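Local coordinates for protein walker-Type ATPase (Pyrococcus abyssi, PDB 2QEN) that binds ADP and magnesium and probably acts as a P-loop ATPase, although its role in the cell is unknown, at residues E115-L120 with L165-T170; L47-L52 with G57-C62; S83-F88 with N121-E126. The protein carries 1 engineered substitution. One frame throughout, in Å; residues are numbered along the deposited sequence.

Contact 1. Residues E115-L120 with L165-T170; sequences EVFREL and LKIILT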
loop_
_atom_site.group_PDB
_atom_site.type_symbol
_atom_site.label_atom_id
_atom_site.label_comp_id
_atom_site.label_asym_id
_atom_site.label_seq_id
_atom_site.Cartn_x
_atom_site.Cartn_y
_atom_site.Cartn_z
ATOM N N GLU A 115 -10.560 2.695 -24.740
ATOM C CA GLU A 115 -11.029 1.490 -25.451
ATOM C C GLU A 115 -11.105 0.281 -24.511
ATOM O O GLU A 115 -12.131 -0.391 -24.438
ATOM C CB GLU A 115 -10.031 1.189 -26.575
ATOM C CG GLU A 115 -10.495 0.350 -27.733
ATOM C CD GLU A 115 -9.440 0.285 -28.862
ATOM O OE1 GLU A 115 -8.363 0.945 -28.752
ATOM O OE2 GLU A 115 -9.690 -0.424 -29.868
ATOM N N VAL A 116 -10.007 0.032 -23.793
ATOM C CA VAL A 116 -9.887 -1.055 -22.828
ATOM C C VAL A 116 -10.895 -0.915 -21.686
ATOM O O VAL A 116 -11.566 -1.888 -21.315
ATOM C CB VAL A 116 -8.439 -1.123 -22.242
ATOM C CG1 VAL A 116 -8.363 -2.070 -21.010
ATOM C CG2 VAL A 116 -7.420 -1.514 -23.336
ATOM N N PHE A 117 -11.002 0.295 -21.141
ATOM C CA PHE A 117 -11.900 0.545 -20.022
ATOM C C PHE A 117 -13.379 0.429 -20.379
ATOM O O PHE A 117 -14.168 -0.048 -19.564
ATOM C CB PHE A 117 -11.547 1.861 -19.312
ATOM C CG PHE A 117 -10.444 1.709 -18.280
ATOM C CD1 PHE A 117 -9.247 1.050 -18.603
ATOM C CD2 PHE A 117 -10.611 2.179 -16.985
ATOM C CE1 PHE A 117 -8.219 0.890 -17.639
ATOM C CE2 PHE A 117 -9.585 2.020 -16.009
ATOM C CZ PHE A 117 -8.401 1.370 -16.345
ATOM N N ARG A 118 -13.739 0.832 -21.596
ATOM C CA ARG A 118 -15.099 0.662 -22.119
ATOM C C ARG A 118 -15.512 -0.810 -22.218
ATOM O O ARG A 118 -16.609 -1.170 -21.802
ATOM C CB ARG A 118 -15.260 1.349 -23.491
ATOM C CG ARG A 118 -15.306 2.876 -23.423
ATOM C CD ARG A 118 -15.724 3.477 -24.772
ATOM N NE ARG A 118 -14.620 3.425 -25.733
ATOM C CZ ARG A 118 -13.896 4.478 -26.112
ATOM N NH1 ARG A 118 -14.173 5.688 -25.631
ATOM N NH2 ARG A 118 -12.903 4.323 -26.986
ATOM N N GLU A 119 -14.640 -1.650 -22.772
ATOM C CA GLU A 119 -14.866 -3.097 -22.783
ATOM C C GLU A 119 -15.031 -3.717 -21.380
ATOM O O GLU A 119 -15.872 -4.591 -21.182
ATOM C CB GLU A 119 -13.758 -3.813 -23.562
ATOM C CG GLU A 119 -13.807 -3.588 -25.068
ATOM C CD GLU A 119 -12.664 -4.277 -25.818
ATOM O OE1 GLU A 119 -12.359 -5.455 -25.505
ATOM O OE2 GLU A 119 -12.078 -3.641 -26.733
ATOM N N LEU A 120 -14.244 -3.251 -20.412
ATOM C CA LEU A 120 -14.349 -3.725 -19.024
ATOM C C LEU A 120 -15.650 -3.293 -18.353
ATOM O O LEU A 120 -16.201 -4.040 -17.547
ATOM C CB LEU A 120 -13.157 -3.257 -18.184
ATOM C CG LEU A 120 -11.794 -3.856 -18.523
ATOM C CD1 LEU A 120 -10.723 -3.240 -17.613
ATOM C CD2 LEU A 120 -11.815 -5.378 -18.412
ATOM N N LEU A 165 -18.323 0.217 -13.672
ATOM C CA LEU A 165 -16.909 0.074 -13.460
ATOM C C LEU A 165 -16.518 0.823 -12.187
ATOM O O LEU A 165 -16.882 1.988 -12.009
ATOM C CB LEU A 165 -16.160 0.601 -14.680
ATOM C CG LEU A 165 -14.706 0.177 -14.870
ATOM C CD1 LEU A 165 -14.630 -1.314 -15.203
ATOM C CD2 LEU A 165 -14.070 1.027 -15.979
ATOM N N LYS A 166 -15.817 0.131 -11.290
ATOM C CA LYS A 166 -15.358 0.734 -10.046
ATOM C C LYS A 166 -13.835 0.701 -10.017
ATOM O O LYS A 166 -13.216 -0.260 -10.471
ATOM C CB LYS A 166 -15.944 0.007 -8.826
ATOM C CG LYS A 166 -17.453 0.139 -8.682
ATOM C CD LYS A 166 -17.877 1.588 -8.370
ATOM C CE LYS A 166 -19.345 1.813 -8.702
ATOM N NZ LYS A 166 -20.230 1.462 -7.583
ATOM N N ILE A 167 -13.248 1.767 -9.498
ATOM C CA ILE A 167 -11.799 1.912 -9.462
ATOM C C ILE A 167 -11.389 2.072 -7.989
ATOM O O ILE A 167 -12.011 2.833 -7.247
ATOM C CB ILE A 167 -11.318 3.096 -10.340
ATOM C CG1 ILE A 167 -11.545 2.805 -11.830
ATOM C CG2 ILE A 167 -9.825 3.441 -10.072
ATOM C CD1 ILE A 167 -11.171 3.966 -12.724
ATOM N N ILE A 168 -10.407 1.277 -7.575
ATOM C CA ILE A 168 -9.801 1.381 -6.255
ATOM C C ILE A 168 -8.349 1.779 -6.476
ATOM O O ILE A 168 -7.654 1.143 -7.267
ATOM C CB ILE A 168 -9.861 0.035 -5.484
ATOM C CG1 ILE A 168 -11.316 -0.388 -5.253
ATOM C CG2 ILE A 168 -9.111 0.136 -4.117
ATOM C CD1 ILE A 168 -11.477 -1.819 -4.745
ATOM N N LEU A 169 -7.910 2.835 -5.792
ATOM C CA LEU A 169 -6.508 3.244 -5.773
ATOM C C LEU A 169 -5.982 3.080 -4.356
ATOM O O LEU A 169 -6.570 3.586 -3.397
ATOM C CB LEU A 169 -6.346 4.709 -6.225
ATOM C CG LEU A 169 -7.018 5.161 -7.535
ATOM C CD1 LEU A 169 -6.725 6.634 -7.757
ATOM C CD2 LEU A 169 -6.531 4.363 -8.725
ATOM N N THR A 170 -4.892 2.351 -4.219
ATOM C CA THR A 170 -4.286 2.172 -2.918
ATOM C C THR A 170 -2.996 2.983 -2.893
ATOM O O THR A 170 -2.417 3.291 -3.948
ATOM C CB THR A 170 -3.966 0.683 -2.574
ATOM O OG1 THR A 170 -2.628 0.376 -2.979
ATOM C CG2 THR A 170 -4.968 -0.292 -3.231
#
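Phe117 meets Leu165 and Ile167 crosswise: its side chain runs at about a right angle to both of theirs. Two corners of the ring do the touching. CD2 of Phe117 lies 3.8 Å from CD2 of Leu165, and the methyl approaches the ring obliquely. One corner further on, Phe117 CE2 is 4.1 Å from CD1 of Ile167, which sits at the ring edge, close to the ring plane. Leu165 spreads its two methyls over one turn of the helix. While CD2 also rests 3.7 Å from the carbonyl O of Phe117, CD1 turns to Leu120 and lies 3.9 Å from its CB. The first torsion carries CG of Leu165 away from its own backbone N (chi1 -162°), and the branch beyond it sends one methyl to each partner. Replacing Leu165 by an alanine would probably leave Phe117 CD2 and Leu120 CB without their shared apolar neighbour and open a gap under the helix. Helix 149-161 packs beside both Phe117 and Ile167, through Leu154 on the former and Phe155 and Ala158 on the latter; Phe134 of strand 130-135 adds another aromatic. All four touching residues are buried, with 176 Å² covered; the side chains that meet are all apolar, and the one polar atom touched is the Phe117 carbonyl O. The axes of the segments 115-120 and 165-170 approach to 9.8 Å, with 118° between their directions. Such a helix, packed on a parallel sheet at the start of strand 165-171 between 130-135 and 33-37, is typical of the three-layered alpha/beta core of P-loop NTPases.

Contact 2. Residues L47-L52 with G57-C62; sequences LLRAFL and GILIDC
Leu52 N donates to Leu48 O at 2.9 Å, the i-to-i+4 helical bond that stacks these two leucines one turn apart, facing Leu59. Leu48 and Leu59 meet tip to tip. Their methyls, CD2 of Leu48 and CD1 of Leu59, are modelled 3.3 Å apart, closer than usual van der Waals contact, so the exact spacing is doubtful. Leu52 instead lies across Leu59, with CD1 3.9 Å from Leu59 CB, while its other methyl, CD2, is 3.9 Å from Gly57 CA. A beta carbon at Gly57 would clash with Leu52 CD2, 2.6 Å away, so the lack of a side chain lets the helix come this near. Arg49 contributes its aliphatic part: CG sits 3.7 Å from Leu59 CD2, and a bend at chi3 (-66°) turns the rest of the chain, whose NE bonds to Lys8 O. Segment 47-52 runs nearly antiparallel to strand 57-61, at 157°, as expected where a helix returns into the next strand. Strand 57-61, beside 130-135, is one of the two outermost, and helix 44-54 begins at ADP-binding Lys44 and Ser45. This is the helix-to-strand half of the P-loop NTPase beta-alpha-beta crossover from strand 33-37 through the P-loop (Walker A) to strand 57-61.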
loop_
_atom_site.group_PDB
_atom_site.type_symbol
_atom_site.label_atom_id
_atom_site.label_comp_id
_atom_site.label_asym_id
_atom_site.label_seq_id
_atom_site.Cartn_x
_atom_site.Cartn_y
_atom_site.Cartn_z
ATOM N N LEU A 47 -5.738 -7.375 1.987
ATOM C CA LEU A 47 -7.168 -7.097 2.064
ATOM C C LEU A 47 -7.769 -6.979 0.661
ATOM O O LEU A 47 -8.815 -7.551 0.388
ATOM C CB LEU A 47 -7.425 -5.818 2.873
ATOM C CG LEU A 47 -8.884 -5.364 3.022
ATOM C CD1 LEU A 47 -9.692 -6.331 3.937
ATOM C CD2 LEU A 47 -8.959 -3.928 3.538
ATOM N N LEU A 48 -7.080 -6.257 -0.222
ATOM C CA LEU A 48 -7.525 -6.075 -1.604
ATOM C C LEU A 48 -7.587 -7.382 -2.408
ATOM O O LEU A 48 -8.579 -7.613 -3.105
ATOM C CB LEU A 48 -6.676 -5.016 -2.328
ATOM C CG LEU A 48 -7.146 -4.603 -3.725
ATOM C CD1 LEU A 48 -8.619 -4.125 -3.728
ATOM C CD2 LEU A 48 -6.215 -3.546 -4.301
ATOM N N ARG A 49 -6.559 -8.230 -2.309
ATOM C CA ARG A 49 -6.585 -9.538 -2.978
ATOM C C ARG A 49 -7.720 -10.451 -2.502
ATOM O O ARG A 49 -8.369 -11.111 -3.321
ATOM C CB ARG A 49 -5.247 -10.281 -2.827
ATOM C CG ARG A 49 -4.123 -9.766 -3.737
ATOM C CD ARG A 49 -2.925 -10.707 -3.750
ATOM N NE ARG A 49 -2.275 -10.740 -2.442
ATOM C CZ ARG A 49 -1.282 -9.946 -2.064
ATOM N NH1 ARG A 49 -0.783 -9.033 -2.891
ATOM N NH2 ARG A 49 -0.791 -10.060 -0.840
ATOM N N ALA A 50 -7.943 -10.488 -1.187
ATOM C CA ALA A 50 -9.056 -11.226 -0.585
ATOM C C ALA A 50 -10.420 -10.698 -1.072
ATOM O O ALA A 50 -11.310 -11.470 -1.393
ATOM C CB ALA A 50 -8.971 -11.148 0.933
ATOM N N PHE A 51 -10.548 -9.377 -1.137
ATOM C CA PHE A 51 -11.752 -8.697 -1.626
ATOM C C PHE A 51 -12.046 -9.042 -3.092
ATOM O O PHE A 51 -13.190 -9.322 -3.450
ATOM C CB PHE A 51 -11.548 -7.181 -1.481
ATOM C CG PHE A 51 -12.794 -6.358 -1.656
ATOM C CD1 PHE A 51 -13.706 -6.227 -0.618
ATOM C CD2 PHE A 51 -13.024 -5.663 -2.850
ATOM C CE1 PHE A 51 -14.822 -5.440 -0.759
ATOM C CE2 PHE A 51 -14.151 -4.873 -3.004
ATOM C CZ PHE A 51 -15.061 -4.763 -1.958
ATOM N N LEU A 52 -11.013 -9.021 -3.934
ATOM C CA LEU A 52 -11.173 -9.353 -5.356
ATOM C C LEU A 52 -11.336 -10.852 -5.597
ATOM O O LEU A 52 -11.835 -11.244 -6.648
ATOM C CB LEU A 52 -10.015 -8.809 -6.209
ATOM C CG LEU A 52 -9.867 -7.284 -6.269
ATOM C CD1 LEU A 52 -8.512 -6.892 -6.884
ATOM C CD2 LEU A 52 -11.022 -6.663 -7.036
ATOM N N GLY A 57 -12.664 -8.554 -10.762
ATOM C CA GLY A 57 -11.792 -7.403 -10.781
ATOM C C GLY A 57 -10.376 -7.820 -11.074
ATOM O O GLY A 57 -10.056 -9.011 -11.090
ATOM N N ILE A 58 -9.537 -6.823 -11.319
ATOM C CA ILE A 58 -8.110 -7.016 -11.551
ATOM C C ILE A 58 -7.268 -6.083 -10.679
ATOM O O ILE A 58 -7.684 -4.965 -10.345
ATOM C CB ILE A 58 -7.722 -6.835 -13.052
ATOM C CG1 ILE A 58 -8.264 -5.509 -13.599
ATOM C CG2 ILE A 58 -8.184 -8.036 -13.856
ATOM C CD1 ILE A 58 -7.995 -5.295 -15.090
ATOM N N LEU A 59 -6.091 -6.563 -10.300
ATOM C CA LEU A 59 -5.169 -5.786 -9.479
ATOM C C LEU A 59 -3.909 -5.504 -10.293
ATOM O O LEU A 59 -3.207 -6.431 -10.723
ATOM C CB LEU A 59 -4.849 -6.521 -8.155
ATOM C CG LEU A 59 -3.926 -5.887 -7.096
ATOM C CD1 LEU A 59 -4.324 -4.466 -6.858
ATOM C CD2 LEU A 59 -3.991 -6.647 -5.745
ATOM N N ILE A 60 -3.644 -4.217 -10.511
ATOM C CA ILE A 60 -2.435 -3.775 -11.205
ATOM C C ILE A 60 -1.428 -3.212 -10.202
ATOM O O ILE A 60 -1.702 -2.220 -9.536
ATOM C CB ILE A 60 -2.760 -2.724 -12.281
ATOM C CG1 ILE A 60 -3.732 -3.315 -13.312
ATOM C CG2 ILE A 60 -1.472 -2.245 -12.994
ATOM C CD1 ILE A 60 -4.709 -2.333 -13.836
ATOM N N ASP A 61 -0.266 -3.860 -10.111
ATOM C CA ASP A 61 0.831 -3.437 -9.242
ATOM C C ASP A 61 1.652 -2.330 -9.928
ATOM O O ASP A 61 2.513 -2.600 -10.774
ATOM C CB ASP A 61 1.722 -4.635 -8.874
ATOM C CG ASP A 61 2.666 -4.335 -7.698
ATOM O OD1 ASP A 61 3.085 -3.165 -7.523
ATOM O OD2 ASP A 61 2.991 -5.275 -6.939
ATOM N N CYS A 62 1.351 -1.087 -9.546
ATOM C CA CYS A 62 1.967 0.109 -10.115
ATOM C C CYS A 62 3.439 0.261 -9.732
ATOM O O CYS A 62 4.232 0.797 -10.513
ATOM C CB CYS A 62 1.174 1.355 -9.705
ATOM S SG CYS A 62 -0.558 1.300 -10.249
#

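Contact 3. Residues S83-F88 with N121-E126; sequences STISPF and NDLGEE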
loop_
_atom_site.group_PDB
_atom_site.type_symbol
_atom_site.label_atom_id
_atom_site.label_comp_id
_atom_site.label_asym_id
_atom_site.label_seq_id
_atom_site.Cartn_x
_atom_site.Cartn_y
_atom_site.Cartn_z
ATOM N N SER A 83 -2.430 -9.147 -19.338
ATOM C CA SER A 83 -1.915 -10.349 -18.684
ATOM C C SER A 83 -2.572 -10.617 -17.328
ATOM O O SER A 83 -2.640 -11.756 -16.893
ATOM C CB SER A 83 -0.387 -10.312 -18.559
ATOM O OG SER A 83 0.037 -9.294 -17.668
ATOM N N THR A 84 -3.067 -9.574 -16.674
ATOM C CA THR A 84 -3.701 -9.730 -15.366
ATOM C C THR A 84 -5.097 -10.350 -15.464
ATOM O O THR A 84 -5.520 -11.087 -14.574
ATOM C CB THR A 84 -3.739 -8.398 -14.571
ATOM O OG1 THR A 84 -2.406 -7.889 -14.441
ATOM C CG2 THR A 84 -4.273 -8.624 -13.179
ATOM N N ILE A 85 -5.807 -10.043 -16.541
ATOM C CA ILE A 85 -7.130 -10.623 -16.768
ATOM C C ILE A 85 -7.068 -11.938 -17.542
ATOM O O ILE A 85 -8.096 -12.563 -17.779
ATOM C CB ILE A 85 -8.115 -9.607 -17.436
ATOM C CG1 ILE A 85 -9.578 -9.967 -17.125
ATOM C CG2 ILE A 85 -7.852 -9.466 -18.925
ATOM C CD1 ILE A 85 -10.548 -8.805 -17.339
ATOM N N SER A 86 -5.861 -12.355 -17.925
ATOM C CA SER A 86 -5.659 -13.622 -18.647
ATOM C C SER A 86 -5.160 -14.749 -17.724
ATOM O O SER A 86 -4.571 -14.465 -16.682
ATOM C CB SER A 86 -4.710 -13.410 -19.831
ATOM O OG SER A 86 -5.284 -12.506 -20.776
ATOM N N PRO A 87 -5.434 -16.032 -18.072
ATOM C CA PRO A 87 -6.326 -16.507 -19.139
ATOM C C PRO A 87 -7.767 -16.115 -18.841
ATOM O O PRO A 87 -8.278 -16.399 -17.758
ATOM C CB PRO A 87 -6.161 -18.036 -19.101
ATOM C CG PRO A 87 -5.620 -18.340 -17.746
ATOM C CD PRO A 87 -4.790 -17.151 -17.358
ATOM N N PHE A 88 -8.402 -15.439 -19.793
ATOM C CA PHE A 88 -9.751 -14.934 -19.588
ATOM C C PHE A 88 -10.810 -16.042 -19.472
ATOM O O PHE A 88 -11.836 -15.850 -18.827
ATOM C CB PHE A 88 -10.124 -13.906 -20.668
ATOM C CG PHE A 88 -11.413 -13.178 -20.389
ATOM C CD1 PHE A 88 -11.653 -12.614 -19.131
ATOM C CD2 PHE A 88 -12.395 -13.078 -21.365
ATOM C CE1 PHE A 88 -12.848 -11.958 -18.862
ATOM C CE2 PHE A 88 -13.587 -12.421 -21.102
ATOM C CZ PHE A 88 -13.815 -11.861 -19.849
ATOM N N ASN A 121 -16.126 -2.090 -18.688
ATOM C CA ASN A 121 -17.436 -1.606 -18.262
ATOM C C ASN A 121 -18.594 -2.421 -18.880
ATOM O O ASN A 121 -19.592 -2.682 -18.207
ATOM C CB ASN A 121 -17.597 -0.114 -18.589
ATOM C CG ASN A 121 -18.903 0.466 -18.052
ATOM O OD1 ASN A 121 -19.051 0.671 -16.849
ATOM N ND2 ASN A 121 -19.853 0.734 -18.942
ATOM N N ASP A 122 -18.456 -2.801 -20.157
ATOM C CA ASP A 122 -19.408 -3.711 -20.843
ATOM C C ASP A 122 -19.494 -5.048 -20.106
ATOM O O ASP A 122 -20.566 -5.639 -19.978
ATOM C CB ASP A 122 -18.967 -3.989 -22.289
ATOM C CG ASP A 122 -19.122 -2.788 -23.209
ATOM O OD1 ASP A 122 -19.741 -1.773 -22.802
ATOM O OD2 ASP A 122 -18.620 -2.859 -24.355
ATOM N N LEU A 123 -18.343 -5.512 -19.618
ATOM C CA LEU A 123 -18.266 -6.732 -18.831
ATOM C C LEU A 123 -18.965 -6.524 -17.472
ATOM O O LEU A 123 -19.714 -7.397 -17.000
ATOM C CB LEU A 123 -16.796 -7.146 -18.684
ATOM C CG LEU A 123 -16.345 -8.359 -17.866
ATOM C CD1 LEU A 123 -17.089 -9.606 -18.313
ATOM C CD2 LEU A 123 -14.829 -8.550 -18.014
ATOM N N GLY A 124 -18.743 -5.342 -16.886
ATOM C CA GLY A 124 -19.411 -4.920 -15.662
ATOM C C GLY A 124 -20.925 -4.925 -15.772
ATOM O O GLY A 124 -21.619 -5.251 -14.809
ATOM N N GLU A 125 -21.430 -4.561 -16.950
ATOM C CA GLU A 125 -22.868 -4.531 -17.226
ATOM C C GLU A 125 -23.522 -5.889 -17.073
ATOM O O GLU A 125 -24.669 -5.976 -16.638
ATOM C CB GLU A 125 -23.141 -4.016 -18.639
ATOM C CG GLU A 125 -23.308 -2.522 -18.720
ATOM C CD GLU A 125 -23.399 -2.005 -20.151
ATOM O OE1 GLU A 125 -23.827 -2.755 -21.063
ATOM O OE2 GLU A 125 -23.039 -0.828 -20.354
ATOM N N GLU A 126 -22.803 -6.937 -17.463
ATOM C CA GLU A 126 -23.309 -8.289 -17.334
ATOM C C GLU A 126 -23.227 -8.763 -15.884
ATOM O O GLU A 126 -24.187 -9.348 -15.359
ATOM C CB GLU A 126 -22.559 -9.252 -18.252
ATOM C CG GLU A 126 -23.075 -10.678 -18.121
ATOM C CD GLU A 126 -22.489 -11.647 -19.128
ATOM O OE1 GLU A 126 -21.825 -11.197 -20.091
ATOM O OE2 GLU A 126 -22.708 -12.866 -18.953
#
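Phe88 and Leu123 both swing CG away from their own backbone N, with chi1 of -170° in Phe88 and 178° in Leu123, and these extended first torsions send the two side chains at each other from opposite directions. A chi2 of 53° leaves CD2 of Leu123 anti to CA, so that this methyl reaches furthest, to the far end of the ring. It is 3.9 Å from CZ of Phe88 and 4.0 Å from CE1, an oblique approach to the CE1-CZ bond. Ile85 reaches the same methyl from a second direction, its CD1 lying 4.3 Å from Leu123 CD2. One leucine methyl therefore serves both partners. The backbone between Ile85 and Phe88 leaves helix 74-84 as a turn that carries a cis peptide bond before Pro87, and Ser86 OG is tied back to Gln82 O. The turn brings Ile85 and Phe88 to the same side, facing helix 113-127. Beyond the two segments, Phe130 touches both Ile85 and Leu123, Ile97 backs Leu123, and Leu104 lies on Phe88, so the group is closed in by apolar neighbours. Only 91 Å² is buried, and all three touching residues are themselves buried. With apolar side chains alone meeting across the interface, cohesion must rest on dispersion and the exclusion of water, and the contact has no directional bond to fix its geometry.

In the fold
Contacts 1 and 3 are fully buried, whereas contact 2 is partly buried, at one of the two outermost strands of the parallel sheet. Contacts 1 and 3 share helix 113-127, their centres 10 Å apart: Leu120 CD2 and Ile85 CD1 meet at 3.8 Å, running one apolar layer into the next. Contacts 1 and 2 both reach the sheet, and Leu48 CD2 lies 3.6 Å from Thr170 CG2. Contact 3 adjoins contact 2 through Thr84 and Ile85 against Ile58. Apolar side chains carry all three contacts, but contact 2 alone adds the aliphatic part of an arginine, near bound ADP; contact 1 uses an aromatic against the sheet, and contact 3 lies away from the nucleotide.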